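Local coordinates for putative thiosugar synthase (Amycolatopsis orientalis, PDB 4N6F), which probably makes a 2-thiosugar from a sugar phosphate and sulfur supplied by a sulfur-carrier protein, using a TIM barrel of the thiazole synthase (ThiG) family, at residues 37-42 with 67-72; 51-56 with 104-109; 159-164 with 181-186; 141-144 with 149-152; 198-203 with 234-239. All coordinates share one frame; numbering follows the deposited sequence.

Contact 1 (37-42 with 67-72). With CA (calcium ion), chain D.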
# COMPACT_ATOMS: atom_id res chain seq x y z
N PRO A 37 5.88 26.95 4.29
CA PRO A 37 5.19 26.00 5.17
C PRO A 37 4.85 24.66 4.51
O PRO A 37 5.07 23.62 5.11
CB PRO A 37 3.90 26.74 5.54
CG PRO A 37 4.32 28.18 5.56
CD PRO A 37 5.37 28.33 4.48
N LEU A 38 4.31 24.71 3.29
CA LEU A 38 3.96 23.50 2.55
C LEU A 38 5.19 22.62 2.29
O LEU A 38 5.15 21.41 2.51
CB LEU A 38 3.30 23.85 1.21
CG LEU A 38 3.00 22.67 0.27
CD1 LEU A 38 1.96 21.75 0.89
CD2 LEU A 38 2.55 23.14 -1.11
N VAL A 39 6.26 23.23 1.80
CA VAL A 39 7.48 22.48 1.50
C VAL A 39 7.98 21.82 2.77
O VAL A 39 8.22 20.62 2.80
CB VAL A 39 8.56 23.38 0.87
CG1 VAL A 39 9.89 22.64 0.77
CG2 VAL A 39 8.14 23.83 -0.52
N ARG A 40 8.12 22.62 3.83
CA ARG A 40 8.59 22.13 5.13
C ARG A 40 7.77 20.92 5.58
O ARG A 40 8.32 19.86 5.85
CB ARG A 40 8.49 23.24 6.17
CG ARG A 40 8.87 22.86 7.59
CD ARG A 40 8.30 23.88 8.57
NE ARG A 40 6.84 23.75 8.68
CZ ARG A 40 5.98 24.76 8.88
NH1 ARG A 40 4.68 24.50 8.95
NH2 ARG A 40 6.40 26.01 8.98
N ASP A 41 6.46 21.08 5.64
CA ASP A 41 5.60 20.05 6.23
C ASP A 41 5.61 18.77 5.40
O ASP A 41 5.62 17.67 5.94
CB ASP A 41 4.16 20.56 6.36
CG ASP A 41 4.01 21.64 7.43
OD1 ASP A 41 4.76 21.64 8.44
OD2 ASP A 41 3.13 22.50 7.25
N VAL A 42 5.62 18.94 4.09
CA VAL A 42 5.59 17.82 3.17
C VAL A 42 6.92 17.06 3.19
O VAL A 42 6.92 15.83 3.25
CB VAL A 42 5.21 18.31 1.75
CG1 VAL A 42 5.86 17.50 0.66
CG2 VAL A 42 3.69 18.30 1.58
N MET A 67 16.28 31.02 2.03
CA MET A 67 16.60 31.48 3.39
C MET A 67 15.41 31.32 4.34
O MET A 67 15.59 30.93 5.49
CB MET A 67 17.09 32.94 3.39
CG MET A 67 18.54 33.12 2.93
SD MET A 67 19.82 32.50 4.07
CE MET A 67 20.28 30.95 3.28
N ASP A 68 14.21 31.59 3.84
CA ASP A 68 12.99 31.32 4.61
C ASP A 68 12.88 29.82 4.96
O ASP A 68 12.59 29.47 6.11
CB ASP A 68 11.75 31.79 3.83
CG ASP A 68 10.49 31.91 4.71
OD1 ASP A 68 10.56 31.62 5.92
OD2 ASP A 68 9.43 32.31 4.19
N LEU A 69 13.14 28.94 4.00
CA LEU A 69 13.02 27.49 4.24
C LEU A 69 14.13 26.96 5.15
O LEU A 69 13.90 26.05 5.95
CB LEU A 69 13.03 26.73 2.92
CG LEU A 69 12.79 25.22 2.98
CD1 LEU A 69 11.41 24.88 3.56
CD2 LEU A 69 12.93 24.64 1.58
N ALA A 70 15.32 27.55 5.04
CA ALA A 70 16.52 27.03 5.71
C ALA A 70 16.50 27.06 7.24
O ALA A 70 17.21 26.27 7.86
CB ALA A 70 17.76 27.76 5.20
N ASP A 71 15.72 27.95 7.86
CA ASP A 71 15.64 27.95 9.34
C ASP A 71 14.43 27.16 9.87
O ASP A 71 14.17 27.17 11.07
CB ASP A 71 15.64 29.38 9.91
CG ASP A 71 14.38 30.16 9.58
OD1 ASP A 71 13.51 29.66 8.84
OD2 ASP A 71 14.24 31.29 10.08
N GLU A 72 13.71 26.49 8.98
CA GLU A 72 12.59 25.65 9.37
C GLU A 72 12.77 24.17 9.04
O GLU A 72 12.07 23.34 9.58
CB GLU A 72 11.31 26.16 8.73
CG GLU A 72 10.86 27.47 9.33
CD GLU A 72 9.71 28.08 8.57
OE1 GLU A 72 8.64 27.44 8.53
OE2 GLU A 72 9.88 29.19 8.02
CA CA D . 11.49 30.86 7.92
O HOH W 1 11.02 30.92 10.70
O HOH W 2 12.82 32.78 7.94
O HOH W 3 9.26 32.24 8.45
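Arg40 and Glu72 join a salt-bridge network to a calcium site and tie helix 36-46 to the loop that leaves helix 60-70. Arg40 NH2 donates to Glu72 OE1 at 2.7 Å with an N-H...O angle of 147°. The oxygen lies close to the guanidinium plane and is met almost head-on, in line with its C-O bond, while the two flat groups are turned 42° from each other. The other carboxylate oxygen, Glu72 OE2, binds the calcium ion at 2.3 Å, so one carboxylate faces an arginine and a metal at once. Asp68 (O and OD1), Asp71 OD1 and three waters complete the coordination. The bend of the Arg40 chain at chi3 (71°) turns the guanidinium back over its own helix. There Asp41 OD1 accepts from Arg40 NE at 3.0 Å and from Arg40 NH1 at 2.9 Å, both from the same face of the carboxylate. A leucine in place of Arg40 would probably leave Asp41 and Glu72 without their shared cation, and Glu72 OE1 without its partner across the contact. Beside the charged pair, Val39 CG1 packs on Leu69 CD2 at 3.7 Å, the side chains crossing nearly at right angles. Val36 of helix 36-46 also touches Asp68, Leu69 and Glu72, while Val39 rests on Ile30 and Tyr33; strand 50-52 follows helix 36-46 and precedes helix 60-70.

Contact 2 (51-56 with 104-109). With CA (calcium ion), chain C.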
# COMPACT_ATOMS: atom_id res chain seq x y z
N PHE A 51 16.42 17.12 -1.72
CA PHE A 51 15.89 18.47 -1.86
C PHE A 51 16.06 18.89 -3.31
O PHE A 51 17.17 19.16 -3.75
CB PHE A 51 16.64 19.41 -0.92
CG PHE A 51 16.24 20.85 -1.04
CD1 PHE A 51 14.91 21.23 -0.89
CD2 PHE A 51 17.19 21.84 -1.29
CE1 PHE A 51 14.53 22.56 -1.01
CE2 PHE A 51 16.81 23.18 -1.41
CZ PHE A 51 15.47 23.54 -1.26
N ILE A 52 14.98 18.96 -4.04
CA ILE A 52 15.04 19.29 -5.44
C ILE A 52 14.97 20.79 -5.55
O ILE A 52 14.01 21.38 -5.21
CB ILE A 52 13.92 18.63 -6.23
CG1 ILE A 52 14.10 17.13 -6.29
CG2 ILE A 52 13.90 19.17 -7.64
CD1 ILE A 52 12.84 16.39 -6.52
N THR A 53 16.05 21.38 -6.01
CA THR A 53 16.24 22.79 -5.90
C THR A 53 16.39 23.56 -7.19
O THR A 53 16.97 23.12 -8.13
CB THR A 53 17.39 23.10 -4.96
OG1 THR A 53 17.34 24.48 -4.63
CG2 THR A 53 18.68 22.80 -5.59
N THR A 54 15.80 24.74 -7.17
CA THR A 54 15.89 25.73 -8.21
C THR A 54 16.69 26.96 -7.77
O THR A 54 16.57 28.01 -8.33
CB THR A 54 14.49 26.16 -8.69
OG1 THR A 54 13.71 26.58 -7.59
CG2 THR A 54 13.77 25.01 -9.31
N VAL A 55 17.49 26.83 -6.75
CA VAL A 55 18.06 28.01 -6.11
C VAL A 55 18.97 28.69 -7.11
O VAL A 55 19.75 28.04 -7.82
CB VAL A 55 18.81 27.71 -4.80
CG1 VAL A 55 20.06 26.88 -5.04
CG2 VAL A 55 19.19 29.01 -4.11
N ASP A 56 18.84 30.00 -7.18
CA ASP A 56 19.61 30.82 -8.08
C ASP A 56 20.17 31.94 -7.21
O ASP A 56 19.41 32.81 -6.75
CB ASP A 56 18.69 31.33 -9.18
CG ASP A 56 19.40 32.23 -10.16
OD1 ASP A 56 20.52 32.66 -9.85
OD2 ASP A 56 18.84 32.50 -11.24
N LEU A 104 26.19 26.73 -8.87
CA LEU A 104 26.00 26.11 -7.55
C LEU A 104 26.97 24.99 -7.20
O LEU A 104 27.00 24.56 -6.05
CB LEU A 104 24.59 25.54 -7.43
CG LEU A 104 23.41 26.50 -7.50
CD1 LEU A 104 22.12 25.71 -7.31
CD2 LEU A 104 23.54 27.60 -6.46
N GLY A 105 27.72 24.49 -8.18
CA GLY A 105 28.56 23.31 -7.95
C GLY A 105 27.75 22.05 -7.66
O GLY A 105 28.23 21.14 -6.99
N ILE A 106 26.52 22.00 -8.16
CA ILE A 106 25.67 20.81 -8.05
C ILE A 106 25.80 20.00 -9.34
O ILE A 106 25.57 20.51 -10.43
CB ILE A 106 24.20 21.18 -7.79
CG1 ILE A 106 24.04 21.64 -6.34
CG2 ILE A 106 23.28 20.00 -8.06
CD1 ILE A 106 22.73 22.32 -6.05
N GLU A 107 26.16 18.72 -9.19
CA GLU A 107 26.39 17.84 -10.34
C GLU A 107 25.32 16.75 -10.50
O GLU A 107 25.34 16.02 -11.48
CB GLU A 107 27.79 17.21 -10.25
CG GLU A 107 28.89 18.10 -10.85
CD GLU A 107 30.30 17.75 -10.38
OE1 GLU A 107 30.52 17.60 -9.16
OE2 GLU A 107 31.20 17.64 -11.24
N ILE A 108 24.40 16.63 -9.55
CA ILE A 108 23.31 15.66 -9.67
C ILE A 108 22.06 16.35 -10.18
O ILE A 108 21.63 17.37 -9.62
CB ILE A 108 23.00 14.99 -8.33
CG1 ILE A 108 24.26 14.37 -7.73
CG2 ILE A 108 21.92 13.92 -8.51
CD1 ILE A 108 24.11 14.03 -6.26
N LEU A 109 21.44 15.76 -11.20
CA LEU A 109 20.42 16.42 -11.98
C LEU A 109 19.18 15.58 -12.25
O LEU A 109 19.26 14.47 -12.79
CB LEU A 109 21.02 16.85 -13.32
CG LEU A 109 20.10 17.69 -14.22
CD1 LEU A 109 19.98 19.11 -13.67
CD2 LEU A 109 20.62 17.72 -15.65
CA CA C . 20.69 34.14 -11.98
O HOH W 4 22.21 32.37 -12.58
O HOH W 5 22.24 35.56 -13.29
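Val55 CG1 presses on Leu104 CD1 at 3.3 Å, tighter than ordinary van der Waals contact, the side chains slanting across each other, and Leu104 CD2 stands 3.8 Å from the same Val55 methyl. Leu104 CD1 also lies 3.4 Å from Val55 O, so this methyl reaches both the side chain and the backbone of the valine. Farther in, Thr53 CG2 meets Ile106 CD1 at 4.1 Å. Val55 CG1 sits between its backbone N and carbonyl carbon (chi1 66°), which puts that methyl against Leu104. The backbone ahead of it is held by an ST turn, in which Val55 N donates to Thr53 OG1 at 3.2 Å. In the TIM barrel this joins the loop leaving strand 50-52 to the end of helix 90-104 and the loop into strand 108-111; the two strands flank strand 79-83. An alanine in place of Leu104 would probably open a gap beside Val55 CG1 and leave Val55 O without the methyl now against it. Ile106 leans on Leu100 of helix 90-104, and Val55 on Leu66 of helix 60-70. One residue after Val55, Asp56 grips a calcium ion with OD1 and OD2, each at 2.6 Å; Asp58 is a further ligand.

Contact 3 (159-164 with 181-186)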
# COMPACT_ATOMS: atom_id res chain seq x y z
N ALA A 159 22.47 7.50 -13.26
CA ALA A 159 22.49 7.00 -11.88
C ALA A 159 21.24 6.19 -11.56
O ALA A 159 21.30 5.16 -10.89
CB ALA A 159 22.63 8.17 -10.91
N ALA A 160 20.10 6.68 -12.03
CA ALA A 160 18.80 6.06 -11.77
C ALA A 160 17.86 6.51 -12.88
O ALA A 160 18.13 7.50 -13.57
CB ALA A 160 18.26 6.49 -10.42
N LEU A 161 16.77 5.77 -13.04
CA LEU A 161 15.78 6.03 -14.08
C LEU A 161 14.45 6.35 -13.45
O LEU A 161 13.94 5.58 -12.66
CB LEU A 161 15.55 4.77 -14.92
CG LEU A 161 16.02 4.74 -16.35
CD1 LEU A 161 15.48 3.48 -17.01
CD2 LEU A 161 15.53 5.98 -17.10
N ARG A 162 13.88 7.48 -13.82
CA ARG A 162 12.50 7.78 -13.45
C ARG A 162 11.64 7.32 -14.62
O ARG A 162 11.92 7.65 -15.78
CB ARG A 162 12.33 9.26 -13.14
CG ARG A 162 13.17 9.75 -11.96
CD ARG A 162 13.65 11.19 -12.12
NE ARG A 162 12.53 12.08 -12.40
CZ ARG A 162 12.53 13.08 -13.28
NH1 ARG A 162 11.42 13.79 -13.45
NH2 ARG A 162 13.60 13.38 -14.00
N VAL A 163 10.60 6.54 -14.31
CA VAL A 163 9.77 5.90 -15.33
C VAL A 163 8.30 6.28 -15.11
O VAL A 163 7.80 6.21 -14.00
CB VAL A 163 9.95 4.36 -15.28
CG1 VAL A 163 9.00 3.66 -16.23
CG2 VAL A 163 11.39 3.99 -15.62
N MET A 164 7.62 6.70 -16.18
CA MET A 164 6.28 7.26 -16.06
C MET A 164 5.27 6.16 -15.81
O MET A 164 5.20 5.20 -16.55
CB MET A 164 5.89 8.05 -17.31
CG MET A 164 4.44 8.52 -17.32
SD MET A 164 4.09 9.80 -18.54
CE MET A 164 4.20 11.26 -17.53
N ARG A 181 7.56 -3.53 -14.53
CA ARG A 181 8.20 -4.68 -13.89
C ARG A 181 9.27 -5.30 -14.79
O ARG A 181 10.39 -5.54 -14.34
CB ARG A 181 7.16 -5.75 -13.53
CG ARG A 181 7.71 -6.91 -12.70
CD ARG A 181 6.69 -8.05 -12.58
NE ARG A 181 5.41 -7.60 -12.02
CZ ARG A 181 4.22 -7.61 -12.65
NH1 ARG A 181 3.14 -7.17 -12.02
NH2 ARG A 181 4.10 -8.08 -13.90
N GLU A 182 8.93 -5.55 -16.04
CA GLU A 182 9.87 -6.07 -17.03
C GLU A 182 11.08 -5.16 -17.19
O GLU A 182 12.22 -5.62 -17.29
CB GLU A 182 9.21 -6.24 -18.40
CG GLU A 182 10.20 -6.55 -19.52
CD GLU A 182 9.54 -6.76 -20.87
OE1 GLU A 182 9.18 -7.91 -21.19
OE2 GLU A 182 9.39 -5.76 -21.61
N LEU A 183 10.82 -3.85 -17.24
CA LEU A 183 11.90 -2.88 -17.41
C LEU A 183 12.84 -2.93 -16.21
O LEU A 183 14.06 -2.94 -16.37
CB LEU A 183 11.30 -1.49 -17.60
CG LEU A 183 12.26 -0.32 -17.82
CD1 LEU A 183 11.55 0.84 -18.50
CD2 LEU A 183 12.88 0.14 -16.52
N ILE A 184 12.28 -3.00 -15.00
CA ILE A 184 13.08 -3.10 -13.79
C ILE A 184 13.94 -4.38 -13.77
O ILE A 184 15.11 -4.35 -13.37
CB ILE A 184 12.21 -3.02 -12.52
CG1 ILE A 184 11.65 -1.60 -12.39
CG2 ILE A 184 13.02 -3.35 -11.27
CD1 ILE A 184 10.52 -1.48 -11.39
N GLU A 185 13.36 -5.50 -14.21
CA GLU A 185 14.11 -6.76 -14.33
C GLU A 185 15.30 -6.65 -15.27
O GLU A 185 16.34 -7.23 -15.02
CB GLU A 185 13.22 -7.90 -14.83
CG GLU A 185 12.13 -8.33 -13.85
CD GLU A 185 11.18 -9.38 -14.42
OE1 GLU A 185 11.39 -9.84 -15.56
OE2 GLU A 185 10.23 -9.76 -13.71
N GLN A 186 15.15 -5.90 -16.35
CA GLN A 186 16.18 -5.83 -17.41
C GLN A 186 17.26 -4.78 -17.17
O GLN A 186 18.33 -4.83 -17.78
CB GLN A 186 15.51 -5.56 -18.76
CG GLN A 186 14.74 -6.75 -19.31
CD GLN A 186 15.62 -7.98 -19.49
OE1 GLN A 186 15.23 -9.07 -19.11
NE2 GLN A 186 16.81 -7.80 -20.04
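Leu183 reaches from helix 177-186 to Leu161 and Val163 on strand 161-164, the helix-on-sheet packing of a beta-alpha-beta unit in the TIM barrel that goes on to strand 191-194. Its CB, the first atom off the helix, still stands short of the strand, 5.8 Å from Val163 CG2. CG follows anti to the backbone N (chi1 -179°), straight on toward the sheet, but does not yet touch. The contact is made by the two methyls at the fork. Leu183 CD2 lies 4.2 Å from Val163 CG2 and 4.3 Å from Leu161 CD1, and so bridges the two strand residues. Leu183 CD1 is turned to Val163, with Leu183 CD1 to Val163 CG2 at 4.3 Å and Leu183 CD1 to Val163 CG1 at 4.4 Å. The spacing is that of loose apolar contact, with no hydrogen bond between the segments. Leu161 and Val163 are two apart in the strand and point the same way, toward the helix; Arg162 between them points into the barrel, where it touches the bound fructose 6-phosphate and is salt-bridged to Glu194 and Asp112. Leu183 also rests on Val191 of the next strand and on Ala150 of helix 147-156, so that two helices and two strands share one apolar layer. Leu161 meets Leu183 with chi1 at -111°, far from a staggered value, and offers CD1, not CD2.

Contact 4 (141-144 with 149-152)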
# COMPACT_ATOMS: atom_id res chain seq x y z
N PRO A 141 17.15 10.78 -15.40
CA PRO A 141 16.21 11.12 -16.46
C PRO A 141 14.83 10.50 -16.29
O PRO A 141 14.69 9.47 -15.63
CB PRO A 141 16.89 10.61 -17.73
CG PRO A 141 17.85 9.56 -17.27
CD PRO A 141 18.17 9.81 -15.84
N PHE A 142 13.83 11.13 -16.90
CA PHE A 142 12.44 10.70 -16.86
C PHE A 142 12.09 10.20 -18.25
O PHE A 142 12.34 10.89 -19.25
CB PHE A 142 11.57 11.91 -16.49
CG PHE A 142 10.14 11.58 -16.12
CD1 PHE A 142 9.77 10.35 -15.60
CD2 PHE A 142 9.17 12.56 -16.23
CE1 PHE A 142 8.46 10.09 -15.24
CE2 PHE A 142 7.85 12.31 -15.89
CZ PHE A 142 7.49 11.07 -15.39
N ILE A 143 11.56 8.98 -18.33
CA ILE A 143 11.16 8.38 -19.60
C ILE A 143 9.81 7.67 -19.52
O ILE A 143 9.37 7.26 -18.44
CB ILE A 143 12.20 7.36 -20.13
CG1 ILE A 143 12.38 6.17 -19.18
CG2 ILE A 143 13.54 8.04 -20.37
CD1 ILE A 143 13.02 4.96 -19.81
N LEU A 144 9.16 7.56 -20.68
CA LEU A 144 8.10 6.60 -20.90
C LEU A 144 8.72 5.22 -20.88
O LEU A 144 9.82 5.03 -21.42
CB LEU A 144 7.40 6.82 -22.24
CG LEU A 144 6.76 8.19 -22.50
CD1 LEU A 144 6.14 8.23 -23.89
CD2 LEU A 144 5.72 8.49 -21.43
N THR A 149 15.17 2.60 -24.78
CA THR A 149 15.53 3.88 -24.16
C THR A 149 16.23 3.64 -22.82
O THR A 149 17.28 4.23 -22.54
CB THR A 149 14.27 4.75 -23.92
OG1 THR A 149 13.55 4.90 -25.16
CG2 THR A 149 14.65 6.13 -23.38
N ALA A 150 15.65 2.77 -21.99
CA ALA A 150 16.19 2.51 -20.67
C ALA A 150 17.61 1.94 -20.76
O ALA A 150 18.51 2.35 -20.02
CB ALA A 150 15.28 1.55 -19.91
N ARG A 151 17.82 1.02 -21.70
CA ARG A 151 19.14 0.44 -21.92
C ARG A 151 20.18 1.45 -22.41
O ARG A 151 21.34 1.40 -21.99
CB ARG A 151 19.05 -0.73 -22.90
CG ARG A 151 18.31 -1.93 -22.32
CD ARG A 151 18.32 -3.09 -23.30
NE ARG A 151 17.82 -4.32 -22.69
CZ ARG A 151 17.42 -5.40 -23.37
NH1 ARG A 151 17.41 -5.41 -24.70
NH2 ARG A 151 16.98 -6.46 -22.71
N ALA A 152 19.79 2.34 -23.31
CA ALA A 152 20.71 3.38 -23.76
C ALA A 152 21.08 4.27 -22.57
O ALA A 152 22.22 4.71 -22.45
CB ALA A 152 20.07 4.20 -24.87
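Ile143 meets Thr149 and Ala150 because its CG1 is held between the backbone N and the carbonyl carbon, chi1 62°, with the chain then extended to CD1 (chi2 162°). This sends both branches of the isoleucine toward the helix. Thr149 answers with a chi1 of -54° that sets OG1 beside its own backbone N and leaves CG2 anti to it, so that its methyl, not its hydroxyl, faces the strand. The two side chains come tip to tip, Ile143 CG2 lying 3.7 Å from Thr149 CG2. The longer branch passes alongside: Ile143 CD1 is 4.1 Å from Thr149 CG2, 4.1 Å from Ala150 CB and just as far from Ala150 N, resting on the backbone as well as the methyl. Here strand 138-143 gives way to helix 147-156, the first half of a beta-alpha-beta unit of the TIM barrel that closes with strand 161-164. The turn between them is short, and Thr149 OG1 is hydrogen-bonded to Asp146 within it and to Asn122 at the start of helix 122-134. Ile143 is also flanked by Leu161 of the next strand and by Leu153, one turn farther along the helix. On the other side of the strand, Phe142 points inward and touches the bound fructose 6-phosphate.

Contact 5 (198-203 with 234-239)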
# COMPACT_ATOMS: atom_id res chain seq x y z
N GLY A 198 -1.43 8.96 -7.32
CA GLY A 198 -2.65 9.55 -6.77
C GLY A 198 -2.79 9.35 -5.27
O GLY A 198 -3.29 10.24 -4.58
N SER A 199 -2.37 8.19 -4.77
CA SER A 199 -2.52 7.86 -3.35
C SER A 199 -1.51 6.81 -2.89
O SER A 199 -0.75 6.27 -3.69
CB SER A 199 -3.94 7.36 -3.08
OG SER A 199 -4.14 6.07 -3.63
N ALA A 200 -1.56 6.51 -1.59
CA ALA A 200 -0.63 5.59 -0.96
C ALA A 200 -0.61 4.18 -1.58
O ALA A 200 0.45 3.54 -1.61
CB ALA A 200 -0.93 5.49 0.53
N ARG A 201 -1.75 3.70 -2.04
CA ARG A 201 -1.81 2.37 -2.64
C ARG A 201 -0.99 2.27 -3.93
O ARG A 201 -0.49 1.20 -4.24
CB ARG A 201 -3.25 1.93 -2.90
CG ARG A 201 -3.88 2.51 -4.15
CD ARG A 201 -5.21 1.84 -4.42
NE ARG A 201 -5.86 2.38 -5.61
CZ ARG A 201 -6.75 3.37 -5.61
NH1 ARG A 201 -7.28 3.78 -6.77
NH2 ARG A 201 -7.13 3.96 -4.48
N HIS A 202 -0.86 3.37 -4.66
CA HIS A 202 -0.04 3.41 -5.87
C HIS A 202 1.45 3.30 -5.53
O HIS A 202 2.22 2.66 -6.25
CB HIS A 202 -0.28 4.70 -6.66
CG HIS A 202 -1.68 4.86 -7.19
ND1 HIS A 202 -2.49 3.79 -7.51
CD2 HIS A 202 -2.38 5.97 -7.48
CE1 HIS A 202 -3.65 4.24 -7.96
NE2 HIS A 202 -3.61 5.56 -7.96
N VAL A 203 1.85 3.94 -4.42
CA VAL A 203 3.21 3.86 -3.94
C VAL A 203 3.54 2.42 -3.55
O VAL A 203 4.54 1.89 -3.99
CB VAL A 203 3.46 4.82 -2.76
CG1 VAL A 203 4.80 4.56 -2.09
CG2 VAL A 203 3.39 6.25 -3.23
N ARG A 234 4.92 7.71 2.92
CA ARG A 234 6.13 7.20 3.58
C ARG A 234 5.88 5.78 4.06
O ARG A 234 6.69 4.87 3.82
CB ARG A 234 6.54 8.07 4.77
CG ARG A 234 8.01 7.89 5.14
CD ARG A 234 8.27 7.64 6.62
NE ARG A 234 8.23 8.85 7.43
CZ ARG A 234 9.22 9.32 8.20
NH1 ARG A 234 10.40 8.71 8.28
NH2 ARG A 234 9.02 10.44 8.89
N GLN A 235 4.76 5.59 4.75
CA GLN A 235 4.42 4.29 5.31
C GLN A 235 4.19 3.26 4.22
O GLN A 235 4.63 2.13 4.35
CB GLN A 235 3.17 4.39 6.19
CG GLN A 235 3.37 5.22 7.45
CD GLN A 235 4.46 4.67 8.34
OE1 GLN A 235 5.23 5.42 8.94
NE2 GLN A 235 4.54 3.35 8.42
N ALA A 236 3.51 3.67 3.16
CA ALA A 236 3.19 2.79 2.05
C ALA A 236 4.43 2.32 1.30
O ALA A 236 4.48 1.19 0.81
CB ALA A 236 2.22 3.48 1.10
N ALA A 237 5.41 3.21 1.18
CA ALA A 237 6.67 2.90 0.52
C ALA A 237 7.42 1.84 1.31
O ALA A 237 7.96 0.89 0.75
CB ALA A 237 7.52 4.16 0.39
N LEU A 238 7.44 1.99 2.63
CA LEU A 238 8.09 1.03 3.50
C LEU A 238 7.36 -0.31 3.53
O LEU A 238 8.01 -1.35 3.46
CB LEU A 238 8.29 1.61 4.90
CG LEU A 238 9.27 2.79 4.91
CD1 LEU A 238 9.35 3.46 6.28
CD2 LEU A 238 10.68 2.38 4.45
N ALA A 239 6.03 -0.29 3.60
CA ALA A 239 5.24 -1.52 3.53
C ALA A 239 5.44 -2.24 2.21
O ALA A 239 5.52 -3.46 2.17
CB ALA A 239 3.75 -1.23 3.72
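No flat group stands between Ala200 and Ala236 or between Val203 and Ala237; the ring nearby, that of His202, leaves its helix in a direction away from them. Ser199 OG lies over one face of that imidazole, 4.2 Å above the plane and toward the rim, and Gly198 N sits in plane at its edge. The meeting itself is made of methyls. Ala200 CB touches Ala236 CB at 3.8 Å, and Ala236 CB also comes within 3.2 Å of Ala200 O. One turn on, Val203 CG1, placed opposite its backbone N by a chi1 of 169°, lies 3.7 Å from Ala237 CB and 3.6 Å from Ala237 N, lodged against the backbone of helix 226-245. With such small side chains the backbones approach closely: the CA atoms of Ala200 and Ala236 are 5.6 Å apart. This is helix-to-helix packing on the outside of the barrel, between helix 200-208 and the last long helix, with Ile26 of strand 26-28 touching both Val203 and Ala237. The start of helix 200-208, with Ser199 at its N-cap, also faces the second subunit, whose Glu208 is hydrogen-bonded to Ser199 OG and salt-bridged to Arg201. No hydrogen bond or salt bridge links the two segments; the contact is apolar, made by small side chains, while the polar groups at the helix start turn to the second subunit.

In the fold
The five contacts are spread round the TIM barrel. Contacts 1 and 2 interleave along the chain and touch, Leu69 CD2 against Phe51 CE1 at 3.7 Å, although their centres are 17 Å apart; each includes ligands of a separate calcium ion. Contacts 3 and 4 are the closest pair, centres 8 Å apart, on neighbouring strands joined by a probable hydrogen bond from Arg162 N to Pro141 O (2.8 Å). Both strands reach the sugar phosphate pocket, through Arg162 and Phe142. Contacts 1 and 4 lie on opposite sides of the chain's centre, 32 Å between centres. Contact 5, at the dimer interface, has the Val203 side chain about 9 Å from the bound fructose 6-phosphate.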